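Local coordinates for putative potassium transport protein (Staphylococcus aureus 08BA02176, PDB 4XTT) that probably regulates potassium uptake as a cytosolic KtrA subunit, and binds the second messenger c-di-AMP through its RCK C-terminal (RCK_C) domain, at residues A[17-22]-A[66-71]; A[43-48]-A[70-75]. All blocks are in the same frame, centred on the assembly; numbering follows the deposited sequence.

Contact 1: A[17-22]-A[66-71]; sequences IVELKA and GDILIM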
loop_
_atom_site.group_PDB
_atom_site.type_symbol
_atom_site.label_atom_id
_atom_site.label_comp_id
_atom_site.label_asym_id
_atom_site.label_seq_id
_atom_site.Cartn_x
_atom_site.Cartn_y
_atom_site.Cartn_z
ATOM N N ILE A 17 4.233 -0.981 10.215
ATOM C CA ILE A 17 3.149 -0.083 9.817
ATOM C C ILE A 17 3.007 1.045 10.822
ATOM O O ILE A 17 2.939 0.828 12.028
ATOM C CB ILE A 17 1.788 -0.790 9.692
ATOM C CG1 ILE A 17 1.749 -1.646 8.438
ATOM C CG2 ILE A 17 0.675 0.218 9.510
ATOM C CD1 ILE A 17 0.370 -2.224 8.145
ATOM N N VAL A 18 3.009 2.261 10.302
ATOM C CA VAL A 18 3.027 3.451 11.123
ATOM C C VAL A 18 1.921 4.377 10.662
ATOM O O VAL A 18 1.643 4.489 9.467
ATOM C CB VAL A 18 4.395 4.171 11.048
ATOM C CG1 VAL A 18 4.340 5.510 11.762
ATOM C CG2 VAL A 18 5.494 3.284 11.636
ATOM N N GLU A 19 1.248 4.998 11.615
ATOM C CA GLU A 19 0.305 6.059 11.316
ATOM C C GLU A 19 0.935 7.438 11.454
ATOM O O GLU A 19 1.738 7.679 12.354
ATOM C CB GLU A 19 -0.923 5.934 12.208
ATOM C CG GLU A 19 -1.949 4.968 11.660
ATOM C CD GLU A 19 -3.103 4.770 12.607
ATOM O OE1 GLU A 19 -3.327 5.658 13.459
ATOM O OE2 GLU A 19 -3.811 3.752 12.464
ATOM N N LEU A 20 0.561 8.347 10.564
ATOM C CA LEU A 20 1.096 9.701 10.608
ATOM C C LEU A 20 -0.008 10.713 10.328
ATOM O O LEU A 20 -0.616 10.709 9.258
ATOM C CB LEU A 20 2.227 9.868 9.595
ATOM C CG LEU A 20 2.842 11.265 9.589
ATOM C CD1 LEU A 20 3.528 11.521 10.919
ATOM C CD2 LEU A 20 3.812 11.443 8.437
ATOM N N LYS A 21 -0.243 11.596 11.293
ATOM C CA LYS A 21 -1.330 12.558 11.201
ATOM C C LYS A 21 -0.878 13.752 10.374
ATOM O O LYS A 21 0.248 14.228 10.521
ATOM C CB LYS A 21 -1.776 12.987 12.602
ATOM C CG LYS A 21 -2.942 13.977 12.645
ATOM C CD LYS A 21 -3.800 13.762 13.892
ATOM C CE LYS A 21 -2.941 13.394 15.100
ATOM N NZ LYS A 21 -3.737 12.968 16.285
ATOM N N ALA A 22 -1.752 14.224 9.493
ATOM C CA ALA A 22 -1.390 15.294 8.575
ATOM C C ALA A 22 -1.306 16.648 9.275
ATOM O O ALA A 22 -2.244 17.073 9.956
ATOM C CB ALA A 22 -2.384 15.360 7.433
ATOM N N GLY A 66 -5.931 16.510 9.924
ATOM C CA GLY A 66 -6.430 15.399 10.710
ATOM C C GLY A 66 -6.425 14.073 9.979
ATOM O O GLY A 66 -6.706 13.033 10.583
ATOM N N ASP A 67 -6.111 14.104 8.685
ATOM C CA ASP A 67 -5.965 12.880 7.904
ATOM C C ASP A 67 -4.827 12.036 8.438
ATOM O O ASP A 67 -3.710 12.519 8.616
ATOM C CB ASP A 67 -5.723 13.191 6.427
ATOM C CG ASP A 67 -6.992 13.530 5.684
ATOM O OD1 ASP A 67 -8.082 13.135 6.149
ATOM O OD2 ASP A 67 -6.897 14.201 4.637
ATOM N N ILE A 68 -5.126 10.777 8.715
ATOM C CA ILE A 68 -4.125 9.850 9.205
ATOM C C ILE A 68 -3.647 8.933 8.081
ATOM O O ILE A 68 -4.400 8.084 7.603
ATOM C CB ILE A 68 -4.668 9.018 10.384
ATOM C CG1 ILE A 68 -5.065 9.948 11.537
ATOM C CG2 ILE A 68 -3.621 8.022 10.860
ATOM C CD1 ILE A 68 -5.771 9.255 12.671
ATOM N N LEU A 69 -2.407 9.123 7.640
ATOM C CA LEU A 69 -1.856 8.259 6.605
ATOM C C LEU A 69 -1.401 6.955 7.241
ATOM O O LEU A 69 -0.643 6.957 8.210
ATOM C CB LEU A 69 -0.685 8.923 5.865
ATOM C CG LEU A 69 -0.889 10.343 5.332
ATOM C CD1 LEU A 69 0.266 10.746 4.443
ATOM C CD2 LEU A 69 -2.202 10.475 4.579
ATOM N N ILE A 70 -1.872 5.838 6.700
ATOM C CA ILE A 70 -1.433 4.544 7.187
ATOM C C ILE A 70 -0.337 4.027 6.253
ATOM O O ILE A 70 -0.593 3.660 5.100
ATOM C CB ILE A 70 -2.602 3.552 7.275
ATOM C CG1 ILE A 70 -3.768 4.190 8.030
ATOM C CG2 ILE A 70 -2.162 2.273 7.950
ATOM C CD1 ILE A 70 -4.966 3.285 8.196
ATOM N N MET A 71 0.890 3.990 6.760
ATOM C CA MET A 71 2.035 3.743 5.899
ATOM C C MET A 71 2.712 2.432 6.228
ATOM O O MET A 71 2.753 2.004 7.384
ATOM C CB MET A 71 3.046 4.875 6.025
ATOM C CG MET A 71 2.467 6.251 5.852
ATOM S SD MET A 71 3.722 7.505 6.143
ATOM C CE MET A 71 4.329 6.962 7.736
#

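Contact 2: A[43-48]-A[70-75]; sequences NIIAIK and IMIGHD. With 2BA ((2R,3R,3aS,5R,7aR,9R,10R,10aS,12R,14aR)-2,9-bis(6-amino-9H-purin-9-yl)octahydro-2H,7H-difuro[3,2-d:3',2'-j][1,3,7,9,2,8 ]tetraoxadiphosphacyclododecine-3,5,10,12-tetrol 5,12-dioxide), chain C.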
loop_
_atom_site.group_PDB
_atom_site.type_symbol
_atom_site.label_atom_id
_atom_site.label_comp_id
_atom_site.label_asym_id
_atom_site.label_seq_id
_atom_site.Cartn_x
_atom_site.Cartn_y
_atom_site.Cartn_z
ATOM N N ASN A 43 4.716 2.859 1.094
ATOM C CA ASN A 43 3.396 2.614 0.538
ATOM C C ASN A 43 2.306 3.089 1.491
ATOM O O ASN A 43 2.307 2.743 2.677
ATOM C CB ASN A 43 3.221 1.132 0.235
ATOM C CG ASN A 43 1.872 0.815 -0.387
ATOM O OD1 ASN A 43 1.319 1.614 -1.141
ATOM N ND2 ASN A 43 1.344 -0.368 -0.085
ATOM N N ILE A 44 1.406 3.925 0.984
ATOM C CA ILE A 44 0.256 4.360 1.762
ATOM C C ILE A 44 -0.928 3.465 1.404
ATOM O O ILE A 44 -1.444 3.515 0.281
ATOM C CB ILE A 44 -0.068 5.833 1.495
ATOM C CG1 ILE A 44 1.139 6.697 1.874
ATOM C CG2 ILE A 44 -1.337 6.255 2.224
ATOM C CD1 ILE A 44 0.851 8.158 1.925
ATOM N N ILE A 45 -1.337 2.641 2.367
ATOM C CA ILE A 45 -2.383 1.632 2.178
ATOM C C ILE A 45 -3.759 2.292 2.202
ATOM O O ILE A 45 -4.660 1.917 1.450
ATOM C CB ILE A 45 -2.303 0.530 3.263
ATOM C CG1 ILE A 45 -0.907 -0.087 3.272
ATOM C CG2 ILE A 45 -3.340 -0.543 3.028
ATOM C CD1 ILE A 45 -0.685 -1.099 4.375
ATOM N N ALA A 46 -3.912 3.260 3.100
ATOM C CA ALA A 46 -5.181 3.942 3.308
ATOM C C ALA A 46 -4.988 5.264 4.044
ATOM O O ALA A 46 -3.909 5.546 4.577
ATOM C CB ALA A 46 -6.147 3.053 4.081
ATOM N N ILE A 47 -6.048 6.066 4.061
ATOM C CA ILE A 47 -6.092 7.321 4.807
ATOM C C ILE A 47 -7.272 7.259 5.763
ATOM O O ILE A 47 -8.374 6.880 5.358
ATOM C CB ILE A 47 -6.250 8.558 3.874
ATOM C CG1 ILE A 47 -5.030 8.719 2.966
ATOM C CG2 ILE A 47 -6.447 9.831 4.681
ATOM C CD1 ILE A 47 -5.102 9.934 2.046
ATOM N N LYS A 48 -7.058 7.608 7.029
ATOM C CA LYS A 48 -8.184 7.692 7.961
ATOM C C LYS A 48 -8.801 9.078 7.968
ATOM O O LYS A 48 -8.197 10.044 8.436
ATOM C CB LYS A 48 -7.778 7.338 9.388
ATOM C CG LYS A 48 -7.627 5.874 9.655
ATOM C CD LYS A 48 -7.909 5.572 11.120
ATOM C CE LYS A 48 -9.374 5.868 11.470
ATOM N NZ LYS A 48 -9.801 5.276 12.780
ATOM N N ILE A 70 -1.872 5.838 6.700
ATOM C CA ILE A 70 -1.433 4.544 7.187
ATOM C C ILE A 70 -0.337 4.027 6.253
ATOM O O ILE A 70 -0.593 3.660 5.100
ATOM C CB ILE A 70 -2.602 3.552 7.275
ATOM C CG1 ILE A 70 -3.768 4.190 8.030
ATOM C CG2 ILE A 70 -2.162 2.273 7.950
ATOM C CD1 ILE A 70 -4.966 3.285 8.196
ATOM N N MET A 71 0.890 3.990 6.760
ATOM C CA MET A 71 2.035 3.743 5.899
ATOM C C MET A 71 2.712 2.432 6.228
ATOM O O MET A 71 2.753 2.004 7.384
ATOM C CB MET A 71 3.046 4.875 6.025
ATOM C CG MET A 71 2.467 6.251 5.852
ATOM S SD MET A 71 3.722 7.505 6.143
ATOM C CE MET A 71 4.329 6.962 7.736
ATOM N N ILE A 72 3.281 1.815 5.204
ATOM C CA ILE A 72 4.020 0.583 5.380
ATOM C C ILE A 72 5.300 0.655 4.554
ATOM O O ILE A 72 5.282 1.083 3.398
ATOM C CB ILE A 72 3.134 -0.625 5.004
ATOM C CG1 ILE A 72 3.811 -1.942 5.352
ATOM C CG2 ILE A 72 2.743 -0.589 3.532
ATOM C CD1 ILE A 72 2.880 -3.116 5.179
ATOM N N GLY A 73 6.416 0.266 5.163
ATOM C CA GLY A 73 7.716 0.343 4.518
ATOM C C GLY A 73 8.861 0.066 5.480
ATOM O O GLY A 73 8.648 -0.294 6.642
ATOM N N HIS A 74 10.084 0.216 4.985
ATOM C CA HIS A 74 11.278 0.017 5.796
ATOM C C HIS A 74 11.392 1.122 6.839
ATOM O O HIS A 74 11.049 2.271 6.560
ATOM C CB HIS A 74 12.519 -0.020 4.898
ATOM C CG HIS A 74 13.747 -0.540 5.573
ATOM N ND1 HIS A 74 14.534 0.243 6.395
ATOM C CD2 HIS A 74 14.336 -1.757 5.541
ATOM C CE1 HIS A 74 15.547 -0.473 6.841
ATOM N NE2 HIS A 74 15.452 -1.692 6.340
ATOM N N ASP A 75 11.900 0.785 8.023
ATOM C CA ASP A 75 11.957 1.745 9.131
ATOM C C ASP A 75 12.793 2.976 8.813
ATOM O O ASP A 75 12.455 4.083 9.225
ATOM C CB ASP A 75 12.536 1.093 10.385
ATOM C CG ASP A 75 11.563 0.171 11.068
ATOM O OD1 ASP A 75 10.365 0.200 10.716
ATOM O OD2 ASP A 75 12.002 -0.578 11.966
HETATM P P 2BA C . 5.141 5.649 -8.348
HETATM O O1P 2BA C . 5.491 4.967 -7.082
HETATM O O2P 2BA C . 6.380 5.689 -9.186
HETATM O "O5'" 2BA C . 4.044 4.769 -9.121
HETATM C "C5'" 2BA C . 3.543 5.230 -10.390
HETATM C "C4'" 2BA C . 2.389 4.403 -10.791
HETATM O "O4'" 2BA C . 2.673 2.938 -10.669
HETATM C "C3'" 2BA C . 1.266 4.667 -9.897
HETATM O "O3'" 2BA C . 0.451 5.743 -10.438
HETATM C "C2'" 2BA C . 0.490 3.444 -9.872
HETATM O "O2'" 2BA C . -0.465 3.421 -10.971
HETATM C "C1'" 2BA C . 1.475 2.352 -10.026
HETATM N N9 2BA C . 1.844 1.863 -8.773
HETATM C C8 2BA C . 2.942 2.138 -8.372
HETATM N N7 2BA C . 3.126 1.577 -7.143
HETATM C C5 2BA C . 1.791 0.907 -6.969
HETATM C C6 2BA C . 1.114 0.126 -6.043
HETATM N N6 2BA C . 1.768 -0.204 -4.855
HETATM N N1 2BA C . -0.137 -0.320 -6.241
HETATM C C2 2BA C . -0.774 -0.028 -7.346
HETATM N N3 2BA C . -0.217 0.713 -8.286
HETATM C C4 2BA C . 1.039 1.196 -8.160
HETATM P P1 2BA C . -0.165 6.776 -9.369
HETATM O O1P1 2BA C . -1.081 5.977 -8.510
HETATM O O2P1 2BA C . -0.979 7.779 -10.114
HETATM O "O5'1" 2BA C . 0.847 7.527 -8.379
HETATM C "C5'1" 2BA C . 1.917 8.308 -8.884
HETATM C "C4'1" 2BA C . 2.830 8.600 -7.757
HETATM O "O4'1" 2BA C . 2.061 9.110 -6.589
HETATM C "C3'1" 2BA C . 3.479 7.365 -7.291
HETATM O "O3'1" 2BA C . 4.745 7.149 -7.964
HETATM C "C2'1" 2BA C . 3.709 7.554 -5.868
HETATM O "O2'1" 2BA C . 4.971 8.241 -5.687
HETATM C "C1'1" 2BA C . 2.603 8.404 -5.394
HETATM N N91 2BA C . 1.595 7.622 -4.796
HETATM C C81 2BA C . 0.514 7.515 -5.355
HETATM N N71 2BA C . -0.352 6.721 -4.648
HETATM C C51 2BA C . 0.573 6.402 -3.497
HETATM C C61 2BA C . 0.530 5.663 -2.310
HETATM N N61 2BA C . -0.658 4.958 -1.957
HETATM N N11 2BA C . 1.551 5.585 -1.491
HETATM C C21 2BA C . 2.687 6.219 -1.751
HETATM N N31 2BA C . 2.854 6.959 -2.853
HETATM C C41 2BA C . 1.843 7.087 -3.750
#

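Contact 1: A[17-22]-A[66-71]
Met71, Leu20 and Ile68 bury the most surface where strand 17-21 runs antiparallel to strand 68-71. Met71 is held at its backbone in a hydrogen-bonded pair with Val18. Its N reaches Val18 O at 2.9 Å, nearly along the C=O axis. Its own O takes Val18 N. The side chain leaves with CG anti to the carbonyl carbon, extends at chi2 and bends at chi3 (-52°). The bend brings CE back over the neighbouring strand. There it meets Leu20 CB at 4.0 Å and Val18 CG1 at 4.3 Å.

Leu20 forms the next hydrogen-bonded pair, with Leu69. Leu20 N lies in the carbonyl plane of Leu69 O. Leu69 N, 2.9 Å from Leu20 O, sits above the carbonyl plane. The side chain of Leu20 has CG anti to the backbone N (chi1 -180°). It shares a face with Val18, Leu69 and Met71. Helix 75-83 packs on Val18, Leu20 and Met71 of this face, with Phe81 touching both Leu20 and Met71.

Ile68 lies on the other face, paired with Lys21 without hydrogen bonds. Its CG2 branch, anti to the backbone N, is crossed obliquely by Glu19. CG2 lies 3.6 Å from Glu19 CG and 3.5 Å from Glu19 OE1. Glu19 also packs on Ala3 of the second subunit. Farther along this face, Ile17 CG2 meets Ile70 CG2 at 3.8 Å.

Beyond the strand, Ala22 N donates to Asp67 O at 2.7 Å. Asp67 turns its carboxylate elsewhere, to Glu64 N and Arg49. This is a regular antiparallel ladder, with one face partly under a helix and the other partly against a second subunit, in the β-sheet of a TrkA-C (RCK C-terminal) domain.

Contact 2: A[43-48]-A[70-75]
Backbone hydrogen bonds set the frame between strand 43-48 and strand 70-72. Asn43 and Ile72 form a hydrogen-bonded antiparallel pair. Asn43 N reaches Ile72 O at 3.0 Å, nearly along the C=O axis, and Ile72 N returns to Asn43 O. Farther on, Ile70 faces two residues. Its O accepts Ile45 N at 3.0 Å, and its N donates to Ala46 O at 3.0 Å. Ile45 has nearly helical backbone angles (-78°/-40°). This is a classic β-bulge, set in the central strands of the TrkA-C sheet.

The ligand bonds come from Ile44, which pairs with Met71 without hydrogen bonds. Its N and O therefore point away from strand 70-72, toward c-di-AMP. Ile44 N donates to 2BA N11 at 3.0 Å, and the 2BA amino group N61 donates to Ile44 O at 2.8 Å. One residue thus reads both a ring nitrogen and the amino group of an adenine. Ile44 of the second subunit also bonds the ligand.

Apolar contacts fill the rest. Ile45 crosses Ile72 obliquely, with its CD1 tip 3.6 Å from Ile72 CG2. Ile72 has CG1 anti to the backbone N (chi1 -172°), which sets CG2 toward Ile45. Ile70 CD1 lies 4.0 Å from Lys48 CG and also meets Ala46 CB. Ile55 of the second subunit packs on Ile72.

In the fold
Both contacts use strand 68-72, which lies between 15-21 and 43-49 in one antiparallel sheet. Contact 1 joins it to the outer strand 15-21, and contact 2 to the inner strand 43-49. Contact 1 is partly buried and includes Glu19 and the exposed Lys21. Contact 2 is wholly buried, and isoleucines predominate in it. Ile70 and Met71 belong to both. Leu69 packs on Ile44 and Ile47 on one face, and Ile17 packs on Ile72 on the other, so the contacts are joined on both faces of the sheet. The ladder of contact 1 is regular, whereas that of contact 2 is bulged. Both touch the second subunit, but only contact 2 bonds c-di-AMP directly.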